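Local structure of intermedilysin (Streptococcus intermedius, 5IMW) at residues 416-429 and 438-450. The protein probably lyses host cells by binding cholesterol-containing membranes, changing shape and assembling into an oligomeric pore. Numbering follows the deposited sequence.
Sequences FKGNVRNIRVKVLG and WRLIYSKNDLPLV
The backbone N of Gly429 gives its hydrogen to Arg439 O at 2.7 Å. The return bond of this pair, Arg439 N to Gly429 O at 3.3 Å, is more bent (141° at the hydrogen). Trp438 CA also directs its hydrogen at Gly429 O. Two residues inward on each strand, Ile441 N bonds to Val427 O, and farther along Val425 N reaches Lys444 O at 3.1 Å; the bond back, from Lys444 N to Val425 O, is weak. At the far end Leu447 N bonds to Ile423 O. Strand 420-429 and strand 439-444 thus form an antiparallel beta hairpin, 439-444 being the outermost strand on this side of a four-stranded sheet and strand 375-386 flanking 420-429 on its other edge. This sheet belongs to the C-terminal beta-sandwich domain of the cholesterol-dependent cytolysin. The second strand turns a corner at Ile441, whose side chain touches Pro464 of the opposing sheet. Ile441 CD1 lies 3.5 Å from Val427 CG2, the two side chains crossing at about a right angle. Val427 CG1, set between backbone N and carbonyl carbon (chi1 58°), comes instead to Tyr442 CB and lies at the edge of the tyrosine ring. On the same face Val425 CG2 meets Leu447 CD1 at 3.8 Å. The other face brings Leu428 CD2 against Leu440 CD2, and here Lys426 makes a cation-pi contact with Tyr378 while its NZ bonds to Tyr380 OH. Past the last cross-strand bond, Leu449 CD1 lies 3.5 Å from Phe416 CB and also touches Val420 CB, while the Phe416 ring packs edge-to-face with Trp381.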
ATOM      1  N   PHE A 416      35.484  14.752   0.796  1.00 77.30           N
ATOM      2  CA  PHE A 416      34.293  15.541   0.521  1.00 74.88           C
ATOM      3  C   PHE A 416      33.277  15.383   1.645  1.00 77.29           C
ATOM      4  O   PHE A 416      33.179  14.329   2.278  1.00 80.18           O
ATOM      5  CB  PHE A 416      33.646  15.111  -0.798  1.00 75.53           C
ATOM      6  CG  PHE A 416      34.585  15.098  -1.970  1.00 68.88           C
ATOM      7  CD1 PHE A 416      35.060  16.279  -2.514  1.00 80.31           C
ATOM      8  CD2 PHE A 416      34.972  13.899  -2.543  1.00 69.59           C
ATOM      9  CE1 PHE A 416      35.917  16.262  -3.598  1.00 86.43           C
ATOM     10  CE2 PHE A 416      35.827  13.876  -3.628  1.00 81.07           C
ATOM     11  CZ  PHE A 416      36.300  15.058  -4.156  1.00 89.13           C
ATOM     12  N   LYS A 417      32.514  16.445   1.883  1.00 75.62           N
ATOM     13  CA  LYS A 417      31.399  16.392   2.812  1.00 67.56           C
ATOM     14  C   LYS A 417      30.122  16.026   2.053  1.00 77.96           C
ATOM     15  O   LYS A 417      30.133  15.795   0.841  1.00 80.64           O
ATOM     16  CB  LYS A 417      31.271  17.719   3.559  1.00 67.56           C
ATOM     17  CG  LYS A 417      31.728  17.647   5.008  1.00 67.56           C
ATOM     18  CD  LYS A 417      31.802  19.025   5.648  1.00 69.25           C
ATOM     19  CE  LYS A 417      32.161  18.940   7.124  1.00 88.63           C
ATOM     20  NZ  LYS A 417      31.788  20.177   7.866  1.00115.72           N
ATOM     21  N   GLY A 418      28.999  15.965   2.775  1.00 79.72           N
ATOM     22  CA  GLY A 418      27.768  15.440   2.203  1.00 79.67           C
ATOM     23  C   GLY A 418      27.108  16.342   1.179  1.00 84.82           C
ATOM     24  O   GLY A 418      26.243  15.876   0.430  1.00 75.26           O
ATOM     25  N   ASN A 419      27.493  17.616   1.123  1.00 87.10           N
ATOM     26  CA  ASN A 419      26.868  18.572   0.204  1.00 76.95           C
ATOM     27  C   ASN A 419      27.689  18.694  -1.081  1.00 68.58           C
ATOM     28  O   ASN A 419      28.187  19.757  -1.442  1.00 89.01           O
ATOM     29  CB  ASN A 419      26.696  19.929   0.880  1.00 72.63           C
ATOM     30  CG  ASN A 419      27.844  20.275   1.805  1.00 83.38           C
ATOM     31  OD1 ASN A 419      27.640  20.543   2.988  1.00 85.03           O
ATOM     32  ND2 ASN A 419      29.061  20.249   1.275  1.00 87.52           N
ATOM     33  N   VAL A 420      27.812  17.570  -1.782  1.00 68.78           N
ATOM     34  CA  VAL A 420      28.641  17.476  -2.979  1.00 76.03           C
ATOM     35  C   VAL A 420      27.915  16.639  -4.021  1.00 83.11           C
ATOM     36  O   VAL A 420      27.467  15.525  -3.726  1.00 69.24           O
ATOM     37  CB  VAL A 420      30.020  16.864  -2.665  1.00 82.22           C
ATOM     38  CG1 VAL A 420      30.847  16.696  -3.936  1.00 90.52           C
ATOM     39  CG2 VAL A 420      30.756  17.730  -1.658  1.00 80.49           C
ATOM     40  N   ARG A 421      27.815  17.165  -5.241  1.00 91.90           N
ATOM     41  CA  ARG A 421      27.201  16.440  -6.345  1.00 95.34           C
ATOM     42  C   ARG A 421      27.970  16.738  -7.626  1.00103.03           C
ATOM     43  O   ARG A 421      28.774  17.672  -7.691  1.00101.15           O
ATOM     44  CB  ARG A 421      25.703  16.794  -6.492  1.00100.90           C
ATOM     45  CG  ARG A 421      25.314  17.775  -7.618  1.00104.35           C
ATOM     46  CD  ARG A 421      23.827  17.664  -7.948  1.00115.57           C
ATOM     47  NE  ARG A 421      22.961  17.952  -6.805  1.00134.28           N
ATOM     48  CZ  ARG A 421      21.686  17.574  -6.713  1.00112.97           C
ATOM     49  NH1 ARG A 421      21.117  16.878  -7.689  1.00105.49           N
ATOM     50  NH2 ARG A 421      20.979  17.884  -5.635  1.00112.65           N
ATOM     51  N   ASN A 422      27.719  15.915  -8.646  1.00111.72           N
ATOM     52  CA  ASN A 422      28.311  16.094  -9.972  1.00109.97           C
ATOM     53  C   ASN A 422      29.842  16.114  -9.884  1.00100.00           C
ATOM     54  O   ASN A 422      30.506  17.077 -10.275  1.00 99.61           O
ATOM     55  CB  ASN A 422      27.777  17.368 -10.649  1.00115.84           C
ATOM     56  CG  ASN A 422      26.391  17.186 -11.267  1.00118.14           C
ATOM     57  OD1 ASN A 422      26.178  16.309 -12.098  1.00109.55           O
ATOM     58  ND2 ASN A 422      25.451  18.037 -10.868  1.00108.83           N
ATOM     59  N   ILE A 423      30.392  15.021  -9.355  1.00 94.80           N
ATOM     60  CA  ILE A 423      31.840  14.841  -9.282  1.00 97.33           C
ATOM     61  C   ILE A 423      32.338  14.290 -10.611  1.00 96.10           C
ATOM     62  O   ILE A 423      31.865  13.249 -11.084  1.00101.64           O
ATOM     63  CB  ILE A 423      32.214  13.906  -8.122  1.00 89.93           C
ATOM     64  CG1 ILE A 423      31.732  14.493  -6.794  1.00 92.57           C
ATOM     65  CG2 ILE A 423      33.725  13.689  -8.077  1.00109.64           C
ATOM     66  CD1 ILE A 423      31.836  13.546  -5.624  1.00 91.39           C
ATOM     67  N   ARG A 424      33.308  14.977 -11.208  1.00 95.48           N
ATOM     68  CA  ARG A 424      33.859  14.602 -12.499  1.00100.33           C
ATOM     69  C   ARG A 424      35.333  14.259 -12.341  1.00104.83           C
ATOM     70  O   ARG A 424      36.042  14.855 -11.524  1.00 98.02           O
ATOM     71  CB  ARG A 424      33.695  15.733 -13.519  1.00104.84           C
ATOM     72  CG  ARG A 424      32.268  16.255 -13.664  1.00108.30           C
ATOM     73  CD  ARG A 424      32.275  17.657 -14.241  1.00 97.57           C
ATOM     74  NE  ARG A 424      33.125  17.745 -15.425  1.00 98.56           N
ATOM     75  CZ  ARG A 424      33.593  18.882 -15.932  1.00 98.83           C
ATOM     76  NH1 ARG A 424      33.304  20.043 -15.359  1.00 96.56           N
ATOM     77  NH2 ARG A 424      34.360  18.856 -17.013  1.00109.61           N
ATOM     78  N   VAL A 425      35.793  13.291 -13.131  1.00115.28           N
ATOM     79  CA  VAL A 425      37.171  12.819 -13.077  1.00111.94           C
ATOM     80  C   VAL A 425      37.719  12.784 -14.494  1.00117.65           C
ATOM     81  O   VAL A 425      37.325  11.926 -15.295  1.00116.10           O
ATOM     82  CB  VAL A 425      37.281  11.434 -12.426  1.00119.20           C
ATOM     83  CG1 VAL A 425      38.728  10.967 -12.411  1.00116.05           C
ATOM     84  CG2 VAL A 425      36.716  11.463 -11.014  1.00124.57           C
ATOM     85  N   LYS A 426      38.632  13.699 -14.802  1.00106.21           N
ATOM     86  CA  LYS A 426      39.449  13.609 -16.001  1.00104.51           C
ATOM     87  C   LYS A 426      40.835  13.138 -15.589  1.00112.43           C
ATOM     88  O   LYS A 426      41.353  13.552 -14.548  1.00119.04           O
ATOM     89  CB  LYS A 426      39.554  14.957 -16.719  1.00108.37           C
ATOM     90  CG  LYS A 426      39.690  14.858 -18.234  1.00112.94           C
ATOM     91  CD  LYS A 426      40.497  16.027 -18.809  1.00120.11           C
ATOM     92  CE  LYS A 426      39.702  17.326 -18.826  1.00108.98           C
ATOM     93  NZ  LYS A 426      40.325  18.391 -17.993  1.00 97.64           N
ATOM     94  N   VAL A 427      41.434  12.276 -16.405  1.00119.62           N
ATOM     95  CA  VAL A 427      42.747  11.717 -16.096  1.00129.31           C
ATOM     96  C   VAL A 427      43.438  11.375 -17.407  1.00128.08           C
ATOM     97  O   VAL A 427      42.872  10.677 -18.252  1.00142.12           O
ATOM     98  CB  VAL A 427      42.639  10.480 -15.176  1.00123.65           C
ATOM     99  CG1 VAL A 427      41.780   9.413 -15.800  1.00121.88           C
ATOM    100  CG2 VAL A 427      44.019   9.935 -14.814  1.00114.20           C
ATOM    101  N   LEU A 428      44.658  11.880 -17.582  1.00117.16           N
ATOM    102  CA  LEU A 428      45.396  11.675 -18.817  1.00129.92           C
ATOM    103  C   LEU A 428      46.871  11.474 -18.496  1.00131.52           C
ATOM    104  O   LEU A 428      47.370  11.916 -17.458  1.00126.93           O
ATOM    105  CB  LEU A 428      45.224  12.850 -19.791  1.00129.96           C
ATOM    106  CG  LEU A 428      44.103  13.857 -19.520  1.00119.92           C
ATOM    107  CD1 LEU A 428      44.534  14.873 -18.478  1.00126.50           C
ATOM    108  CD2 LEU A 428      43.681  14.554 -20.807  1.00133.94           C
ATOM    109  N   GLY A 429      47.562  10.792 -19.407  1.00127.47           N
ATOM    110  CA  GLY A 429      48.981  10.537 -19.256  1.00123.21           C
ATOM    111  C   GLY A 429      49.799  11.019 -20.436  1.00142.65           C
ATOM    112  O   GLY A 429      49.544  12.099 -20.978  1.00128.51           O
ATOM    113  N   TRP A 438      49.293  14.698 -24.496  1.00144.81           N
ATOM    114  CA  TRP A 438      48.498  14.133 -23.415  1.00144.03           C
ATOM    115  C   TRP A 438      47.462  13.167 -23.979  1.00148.78           C
ATOM    116  O   TRP A 438      46.979  13.341 -25.102  1.00142.21           O
ATOM    117  CB  TRP A 438      47.812  15.247 -22.618  1.00152.29           C
ATOM    118  CG  TRP A 438      48.762  16.329 -22.205  1.00140.59           C
ATOM    119  CD1 TRP A 438      48.981  17.519 -22.838  1.00118.34           C
ATOM    120  CD2 TRP A 438      49.636  16.314 -21.070  1.00147.32           C
ATOM    121  NE1 TRP A 438      49.932  18.247 -22.165  1.00118.10           N
ATOM    122  CE2 TRP A 438      50.350  17.529 -21.075  1.00122.63           C
ATOM    123  CE3 TRP A 438      49.882  15.391 -20.048  1.00147.34           C
ATOM    124  CZ2 TRP A 438      51.292  17.847 -20.099  1.00122.19           C
ATOM    125  CZ3 TRP A 438      50.819  15.707 -19.081  1.00125.66           C
ATOM    126  CH2 TRP A 438      51.511  16.925 -19.112  1.00109.10           C
ATOM    127  N   ARG A 439      47.118  12.147 -23.188  1.00143.76           N
ATOM    128  CA  ARG A 439      46.259  11.066 -23.655  1.00142.73           C
ATOM    129  C   ARG A 439      45.380  10.556 -22.519  1.00143.92           C
ATOM    130  O   ARG A 439      45.851  10.377 -21.392  1.00147.55           O
ATOM    131  CB  ARG A 439      47.103   9.923 -24.228  1.00137.39           C
ATOM    132  CG  ARG A 439      46.286   8.776 -24.791  1.00154.31           C
ATOM    133  CD  ARG A 439      47.090   7.954 -25.781  1.00144.90           C
ATOM    134  NE  ARG A 439      46.270   7.520 -26.909  1.00154.36           N
ATOM    135  CZ  ARG A 439      46.738   7.266 -28.127  1.00151.47           C
ATOM    136  NH1 ARG A 439      48.029   7.410 -28.400  1.00130.84           N
ATOM    137  NH2 ARG A 439      45.908   6.875 -29.084  1.00134.38           N
ATOM    138  N   LEU A 440      44.111  10.295 -22.838  1.00125.35           N
ATOM    139  CA  LEU A 440      43.113   9.900 -21.851  1.00138.76           C
ATOM    140  C   LEU A 440      43.274   8.425 -21.486  1.00124.32           C
ATOM    141  O   LEU A 440      43.625   7.602 -22.336  1.00118.08           O
ATOM    142  CB  LEU A 440      41.712  10.155 -22.413  1.00165.97           C
ATOM    143  CG  LEU A 440      40.686  10.880 -21.540  1.00143.02           C
ATOM    144  CD1 LEU A 440      40.371  10.056 -20.324  1.00123.75           C
ATOM    145  CD2 LEU A 440      41.175  12.269 -21.144  1.00127.82           C
ATOM    146  N   ILE A 441      42.997   8.081 -20.225  1.00126.43           N
ATOM    147  CA  ILE A 441      43.075   6.680 -19.814  1.00137.29           C
ATOM    148  C   ILE A 441      41.801   6.302 -19.076  1.00144.36           C
ATOM    149  O   ILE A 441      41.535   5.117 -18.843  1.00134.28           O
ATOM    150  CB  ILE A 441      44.304   6.380 -18.934  1.00144.01           C
ATOM    151  CG1 ILE A 441      45.325   7.519 -18.934  1.00131.82           C
ATOM    152  CG2 ILE A 441      44.994   5.100 -19.400  1.00139.60           C
ATOM    153  CD1 ILE A 441      45.148   8.470 -17.785  1.00119.62           C
ATOM    154  N   TYR A 442      40.991   7.299 -18.727  1.00139.28           N
ATOM    155  CA  TYR A 442      39.759   7.060 -17.992  1.00133.64           C
ATOM    156  C   TYR A 442      39.008   8.369 -17.863  1.00122.44           C
ATOM    157  O   TYR A 442      39.603   9.447 -17.775  1.00129.82           O
ATOM    158  CB  TYR A 442      40.021   6.449 -16.608  1.00127.73           C
ATOM    159  CG  TYR A 442      38.789   6.202 -15.754  1.00139.56           C
ATOM    160  CD1 TYR A 442      38.245   7.214 -14.971  1.00136.86           C
ATOM    161  CD2 TYR A 442      38.198   4.946 -15.696  1.00122.44           C
ATOM    162  CE1 TYR A 442      37.133   6.987 -14.174  1.00141.56           C
ATOM    163  CE2 TYR A 442      37.086   4.708 -14.902  1.00120.19           C
ATOM    164  CZ  TYR A 442      36.558   5.732 -14.143  1.00139.58           C
ATOM    165  OH  TYR A 442      35.455   5.495 -13.351  1.00132.38           O
ATOM    166  N   SER A 443      37.689   8.246 -17.861  1.00116.86           N
ATOM    167  CA  SER A 443      36.805   9.389 -17.718  1.00116.07           C
ATOM    168  C   SER A 443      35.455   8.935 -17.187  1.00113.98           C
ATOM    169  O   SER A 443      34.874   7.978 -17.708  1.00116.25           O
ATOM    170  CB  SER A 443      36.614  10.100 -19.055  1.00126.50           C
ATOM    171  OG  SER A 443      35.781  11.227 -18.875  1.00111.47           O
ATOM    172  N   LYS A 444      34.962   9.639 -16.167  1.00113.77           N
ATOM    173  CA  LYS A 444      33.640   9.400 -15.598  1.00124.05           C
ATOM    174  C   LYS A 444      33.049  10.722 -15.123  1.00121.68           C
ATOM    175  O   LYS A 444      33.765  11.709 -14.926  1.00105.97           O
ATOM    176  CB  LYS A 444      33.695   8.407 -14.432  1.00113.76           C
ATOM    177  CG  LYS A 444      32.598   7.357 -14.481  1.00132.58           C
ATOM    178  CD  LYS A 444      32.981   6.213 -15.405  1.00131.24           C
ATOM    179  CE  LYS A 444      31.756   5.551 -16.016  1.00119.62           C
ATOM    180  NZ  LYS A 444      32.095   4.292 -16.740  1.00120.23           N
ATOM    181  N   ASN A 445      31.728  10.721 -14.914  1.00108.47           N
ATOM    182  CA  ASN A 445      30.986  11.910 -14.507  1.00119.17           C
ATOM    183  C   ASN A 445      29.960  11.545 -13.442  1.00119.68           C
ATOM    184  O   ASN A 445      29.406  10.443 -13.441  1.00107.74           O
ATOM    185  CB  ASN A 445      30.273  12.569 -15.701  1.00112.00           C
ATOM    186  CG  ASN A 445      31.238  13.050 -16.766  1.00124.84           C
ATOM    187  OD1 ASN A 445      31.810  12.251 -17.507  1.00128.40           O
ATOM    188  ND2 ASN A 445      31.415  14.363 -16.855  1.00118.36           N
ATOM    189  N   ASP A 446      29.707  12.493 -12.536  1.00121.47           N
ATOM    190  CA  ASP A 446      28.703  12.340 -11.480  1.00118.74           C
ATOM    191  C   ASP A 446      28.920  11.040 -10.708  1.00109.87           C
ATOM    192  O   ASP A 446      28.010  10.225 -10.539  1.00107.71           O
ATOM    193  CB  ASP A 446      27.289  12.402 -12.064  1.00131.21           C
ATOM    194  CG  ASP A 446      26.247  12.853 -11.048  1.00121.24           C
ATOM    195  OD1 ASP A 446      25.965  12.096 -10.095  1.00116.76           O
ATOM    196  OD2 ASP A 446      25.694  13.961 -11.215  1.00116.15           O
ATOM    197  N   LEU A 447      30.142  10.850 -10.232  1.00114.65           N
ATOM    198  CA  LEU A 447      30.447   9.664  -9.443  1.00109.80           C
ATOM    199  C   LEU A 447      29.779   9.776  -8.076  1.00 96.58           C
ATOM    200  O   LEU A 447      29.953  10.791  -7.391  1.00 99.31           O
ATOM    201  CB  LEU A 447      31.955   9.493  -9.278  1.00109.65           C
ATOM    202  CG  LEU A 447      32.723   8.857 -10.438  1.00120.10           C
ATOM    203  CD1 LEU A 447      34.209   8.802 -10.112  1.00118.97           C
ATOM    204  CD2 LEU A 447      32.205   7.455 -10.747  1.00120.20           C
ATOM    205  N   PRO A 448      29.010   8.776  -7.646  1.00 96.92           N
ATOM    206  CA  PRO A 448      28.377   8.866  -6.324  1.00 99.13           C
ATOM    207  C   PRO A 448      29.414   9.042  -5.226  1.00 93.10           C
ATOM    208  O   PRO A 448      30.560   8.602  -5.342  1.00 88.96           O
ATOM    209  CB  PRO A 448      27.636   7.530  -6.188  1.00104.46           C
ATOM    210  CG  PRO A 448      27.445   7.048  -7.578  1.00101.61           C
ATOM    211  CD  PRO A 448      28.630   7.540  -8.352  1.00101.83           C
ATOM    212  N   LEU A 449      28.994   9.696  -4.144  1.00 88.96           N
ATOM    213  CA  LEU A 449      29.873   9.957  -3.006  1.00 93.06           C
ATOM    214  C   LEU A 449      29.865   8.737  -2.089  1.00 88.00           C
ATOM    215  O   LEU A 449      29.141   8.662  -1.093  1.00 85.57           O
ATOM    216  CB  LEU A 449      29.437  11.215  -2.270  1.00 86.20           C
ATOM    217  CG  LEU A 449      30.270  11.554  -1.034  1.00 86.47           C
ATOM    218  CD1 LEU A 449      30.977  12.883  -1.216  1.00 86.06           C
ATOM    219  CD2 LEU A 449      29.402  11.571   0.211  1.00 83.21           C
ATOM    220  N   VAL A 450      30.705   7.769  -2.435  1.00 86.70           N
ATOM    221  CA  VAL A 450      30.856   6.549  -1.645  1.00 95.34           C
ATOM    222  C   VAL A 450      31.788   6.860  -0.480  1.00 92.26           C
ATOM    223  O   VAL A 450      32.674   7.715  -0.621  1.00118.57           O
ATOM    224  CB  VAL A 450      31.407   5.396  -2.498  1.00 96.53           C
ATOM    225  CG1 VAL A 450      31.212   4.067  -1.784  1.00104.48           C
ATOM    226  CG2 VAL A 450      30.745   5.367  -3.868  1.00 88.57           C
TER